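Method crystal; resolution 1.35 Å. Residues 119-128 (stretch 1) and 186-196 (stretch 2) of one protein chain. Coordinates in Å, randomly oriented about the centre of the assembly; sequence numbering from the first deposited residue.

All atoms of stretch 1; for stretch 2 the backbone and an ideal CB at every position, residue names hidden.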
# COMPACT_ATOMS: atom_id res chain seq x y z
N THR A 119 13.87 21.87 -16.02
CA THR A 119 13.89 21.97 -14.56
C THR A 119 12.85 21.06 -13.91
O THR A 119 13.12 20.39 -12.90
CB THR A 119 13.71 23.45 -14.18
OG1 THR A 119 14.87 24.17 -14.66
CG2 THR A 119 13.62 23.66 -12.69
N ARG A 120 11.68 20.99 -14.52
CA ARG A 120 10.65 20.07 -14.04
C ARG A 120 11.09 18.63 -14.15
O ARG A 120 10.95 17.86 -13.19
CB ARG A 120 9.36 20.29 -14.83
CG ARG A 120 8.27 19.36 -14.38
CD ARG A 120 7.05 19.56 -15.22
NE ARG A 120 5.99 18.65 -14.81
CZ ARG A 120 4.78 18.61 -15.37
NH1 ARG A 120 4.45 19.46 -16.33
NH2 ARG A 120 3.88 17.73 -14.94
N MSE A 121 11.62 18.25 -15.29
CA MSE A 121 11.99 16.84 -15.50
C MSE A 121 13.12 16.38 -14.58
O MSE A 121 13.11 15.26 -14.09
CB MSE A 121 12.36 16.59 -16.94
CG MSE A 121 11.14 16.77 -17.88
SE MSE A 121 11.48 16.07 -19.66
CE MSE A 121 12.47 17.55 -20.23
N ILE A 122 14.05 17.27 -14.26
CA ILE A 122 15.09 16.98 -13.29
C ILE A 122 14.44 16.69 -11.94
O ILE A 122 14.77 15.74 -11.27
CB ILE A 122 16.10 18.12 -13.14
CG1 ILE A 122 16.98 18.20 -14.39
CG2 ILE A 122 16.95 17.94 -11.87
CD1 ILE A 122 17.80 19.46 -14.52
N ALA A 123 13.49 17.55 -11.54
CA ALA A 123 12.76 17.30 -10.29
C ALA A 123 12.01 15.97 -10.31
O ALA A 123 11.97 15.26 -9.28
CB ALA A 123 11.81 18.46 -10.02
N GLU A 124 11.40 15.61 -11.43
CA GLU A 124 10.69 14.33 -11.53
C GLU A 124 11.64 13.18 -11.37
O GLU A 124 11.33 12.23 -10.66
CB GLU A 124 9.95 14.26 -12.85
CG GLU A 124 8.84 15.30 -12.95
CD GLU A 124 8.07 15.20 -14.21
OE1 GLU A 124 7.12 14.40 -14.28
OE2 GLU A 124 8.42 15.92 -15.16
N ALA A 125 12.78 13.23 -12.04
CA ALA A 125 13.78 12.18 -11.91
C ALA A 125 14.30 12.07 -10.49
O ALA A 125 14.50 10.95 -9.98
CB ALA A 125 14.94 12.40 -12.89
N ARG A 126 14.51 13.20 -9.83
CA ARG A 126 14.96 13.16 -8.44
C ARG A 126 13.89 12.58 -7.51
O ARG A 126 14.20 11.83 -6.60
CB ARG A 126 15.41 14.55 -7.95
CG ARG A 126 16.68 15.04 -8.67
CD ARG A 126 17.01 16.45 -8.26
NE ARG A 126 17.61 16.50 -6.95
CZ ARG A 126 18.02 17.63 -6.38
NH1 ARG A 126 17.82 18.79 -6.97
NH2 ARG A 126 18.63 17.59 -5.20
N PHE A 127 12.64 12.95 -7.74
CA PHE A 127 11.54 12.39 -6.96
C PHE A 127 11.51 10.89 -7.11
O PHE A 127 11.47 10.16 -6.13
CB PHE A 127 10.21 12.98 -7.40
CG PHE A 127 9.01 12.22 -6.88
CD1 PHE A 127 8.59 12.39 -5.57
CD2 PHE A 127 8.32 11.35 -7.70
CE1 PHE A 127 7.49 11.70 -5.09
CE2 PHE A 127 7.21 10.66 -7.20
CZ PHE A 127 6.81 10.84 -5.89
N LEU A 128 11.53 10.42 -8.34
CA LEU A 128 11.46 8.99 -8.61
C LEU A 128 12.65 8.24 -8.01
O LEU A 128 12.46 7.20 -7.37
CB LEU A 128 11.35 8.72 -10.12
CG LEU A 128 10.03 9.14 -10.74
CD1 LEU A 128 10.12 9.10 -12.26
CD2 LEU A 128 8.83 8.26 -10.24
N UNK A 186 -2.19 22.61 -10.87
CA UNK A 186 -1.64 22.91 -12.19
C UNK A 186 -1.40 21.70 -13.09
O UNK A 186 -0.89 21.87 -14.19
CB UNK A 186 -0.32 23.66 -12.02
N UNK A 187 -1.71 20.50 -12.61
CA UNK A 187 -1.55 19.28 -13.39
C UNK A 187 -2.80 19.06 -14.25
O UNK A 187 -3.84 18.74 -13.71
CB UNK A 187 -1.30 18.08 -12.48
N UNK A 188 -2.71 19.22 -15.59
CA UNK A 188 -3.93 18.98 -16.40
C UNK A 188 -4.24 17.51 -16.56
O UNK A 188 -3.42 16.65 -16.21
CB UNK A 188 -3.78 19.61 -17.79
N UNK A 189 -5.42 17.20 -17.09
CA UNK A 189 -5.82 15.81 -17.29
C UNK A 189 -4.81 15.02 -18.12
O UNK A 189 -4.55 13.87 -17.85
CB UNK A 189 -7.19 15.76 -17.97
N UNK A 190 -4.19 15.67 -19.09
CA UNK A 190 -3.21 14.99 -19.93
C UNK A 190 -1.94 14.59 -19.25
O UNK A 190 -1.18 13.81 -19.80
CB UNK A 190 -2.85 15.88 -21.12
N UNK A 191 -1.68 15.14 -18.07
CA UNK A 191 -0.50 14.81 -17.29
C UNK A 191 -0.83 13.90 -16.10
O UNK A 191 0.01 13.66 -15.22
CB UNK A 191 0.17 16.09 -16.80
N UNK A 192 -2.02 13.28 -16.11
CA UNK A 192 -2.39 12.35 -15.04
C UNK A 192 -1.33 11.30 -14.84
O UNK A 192 -0.91 10.67 -15.81
CB UNK A 192 -3.73 11.68 -15.34
N UNK A 193 -0.91 11.12 -13.59
CA UNK A 193 0.13 10.17 -13.25
C UNK A 193 1.46 10.84 -12.97
O UNK A 193 2.30 10.28 -12.28
CB UNK A 193 0.29 9.15 -14.38
N UNK A 194 1.67 12.03 -13.51
CA UNK A 194 2.95 12.75 -13.28
C UNK A 194 3.02 13.25 -11.83
O UNK A 194 2.00 13.57 -11.21
CB UNK A 194 3.09 13.93 -14.25
N UNK A 195 4.23 13.29 -11.29
CA UNK A 195 4.46 13.74 -9.90
C UNK A 195 4.27 15.24 -9.70
O UNK A 195 4.83 16.03 -10.43
CB UNK A 195 5.88 13.36 -9.46
N UNK A 196 3.46 15.60 -8.72
CA UNK A 196 3.28 16.98 -8.35
C UNK A 196 4.02 17.34 -7.05
O UNK A 196 4.53 16.48 -6.35
CB UNK A 196 1.79 17.28 -8.21

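Stretch 1 is a helix that offers three side chains to stretch 2: the extended Arg-120, with chi1 to chi3 all t, Glu-124, and the ring of Phe-127. Position 186 has nothing of the helix within reach of its CB, so little restricts the choice; it is Ala-186. At position 187 the CA-to-CB bond points sideways and the ideal CB touches nothing, so only a longer side chain could reach the helix, and many would fit. The residue is Ile-187, whose CD1 comes to 4.0 Å from NH2 of Arg-120.

Positions 188, 189 and 190 lie out of reach. The phi of -75° at 188 is compatible with proline among others, and the residue is Pro-188; 189, in open space, would take almost any residue and is Ala-189. At 190 the helix leaves room for a CB and the backbone angles are ordinary, so glycine is not required, yet Gly-190 is found.

Position 191 points toward the helix, its ideal CB 4.5 Å from NH2 of Arg-120. A positive charge at the end of a long arm invites an acid or a polar acceptor. Glu-191 answers with a salt bridge: Arg-120 NH2 donates to Glu-191 OE1 at 2.8 Å, and Arg-120 NH1 reaches the same OE1 at 3.1 Å. OE1 thus sits at the guanidinium edge, where the N-H groups point.

Position 192, out of reach, tolerates many residues and is Ala-192. Position 193 has phi/psi of 104/-24°, where a CB would jam against the preceding carbonyl O. Glycine is called for, and Gly-193 takes the third position of a type II turn, in which the N of position 194 donates to Glu-191 O at 2.9 Å.

At 194 the ideal CB lies 4.1 Å from OE1 of Glu-124 but also 3.9 Å from NH2 of Arg-120. The carboxylate favours a donor, perhaps lysine, arginine or a neutral polar residue, although the neighbouring guanidinium might argue against a charge. Arg-194 curls back through chi1 to chi3 all m and meets the acid edge-on, with two hydrogen bonds, NE to Glu-124 OE1 at 2.7 Å and NH2 to Glu-124 OE2 at 2.9 Å. Its guanidinium stacks on that of Arg-120, centres 3.9 Å apart and planes at 16°; each arginine directs its edge to a different carboxylate.

Position 195 points toward the helix with its ideal CB already 3.6 Å from CD2 of Phe-127, favouring a small apolar side chain. Ala-195 makes that contact. Its carbonyl O accepts from water 1 at 2.6 Å, and this water accepts from Arg-120 NH2 at 2.9 Å.

Position 196 points away from stretch 1, so many side chains would do; Cys-196, at the N-cap of the following helix, caps a backbone N just past the stretch.

Stretch 2 186-196: AIPAGEAGRAC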
# COMPACT_ATOMS: atom_id res chain seq x y z
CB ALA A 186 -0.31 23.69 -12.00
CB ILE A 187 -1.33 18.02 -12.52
CG1 ILE A 187 -0.18 18.16 -11.51
CG2 ILE A 187 -1.06 16.81 -13.42
CD1 ILE A 187 1.17 18.30 -12.10
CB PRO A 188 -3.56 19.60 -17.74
CG PRO A 188 -2.09 19.44 -17.82
CD PRO A 188 -1.59 19.67 -16.42
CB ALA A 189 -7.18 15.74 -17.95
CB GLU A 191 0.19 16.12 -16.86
CG GLU A 191 0.88 16.83 -18.02
CD GLU A 191 1.53 18.14 -17.63
OE1 GLU A 191 1.57 18.45 -16.43
OE2 GLU A 191 1.91 18.85 -18.58
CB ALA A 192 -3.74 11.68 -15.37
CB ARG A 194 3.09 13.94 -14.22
CG ARG A 194 3.07 13.60 -15.70
CD ARG A 194 4.38 13.25 -16.30
NE ARG A 194 5.35 14.36 -16.37
CZ ARG A 194 5.45 15.27 -17.33
NH1 ARG A 194 4.56 15.37 -18.30
NH2 ARG A 194 6.40 16.18 -17.26
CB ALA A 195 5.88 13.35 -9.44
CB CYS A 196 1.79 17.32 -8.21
SG CYS A 196 0.96 16.59 -6.83
O HOH W 1 5.49 16.38 -12.97
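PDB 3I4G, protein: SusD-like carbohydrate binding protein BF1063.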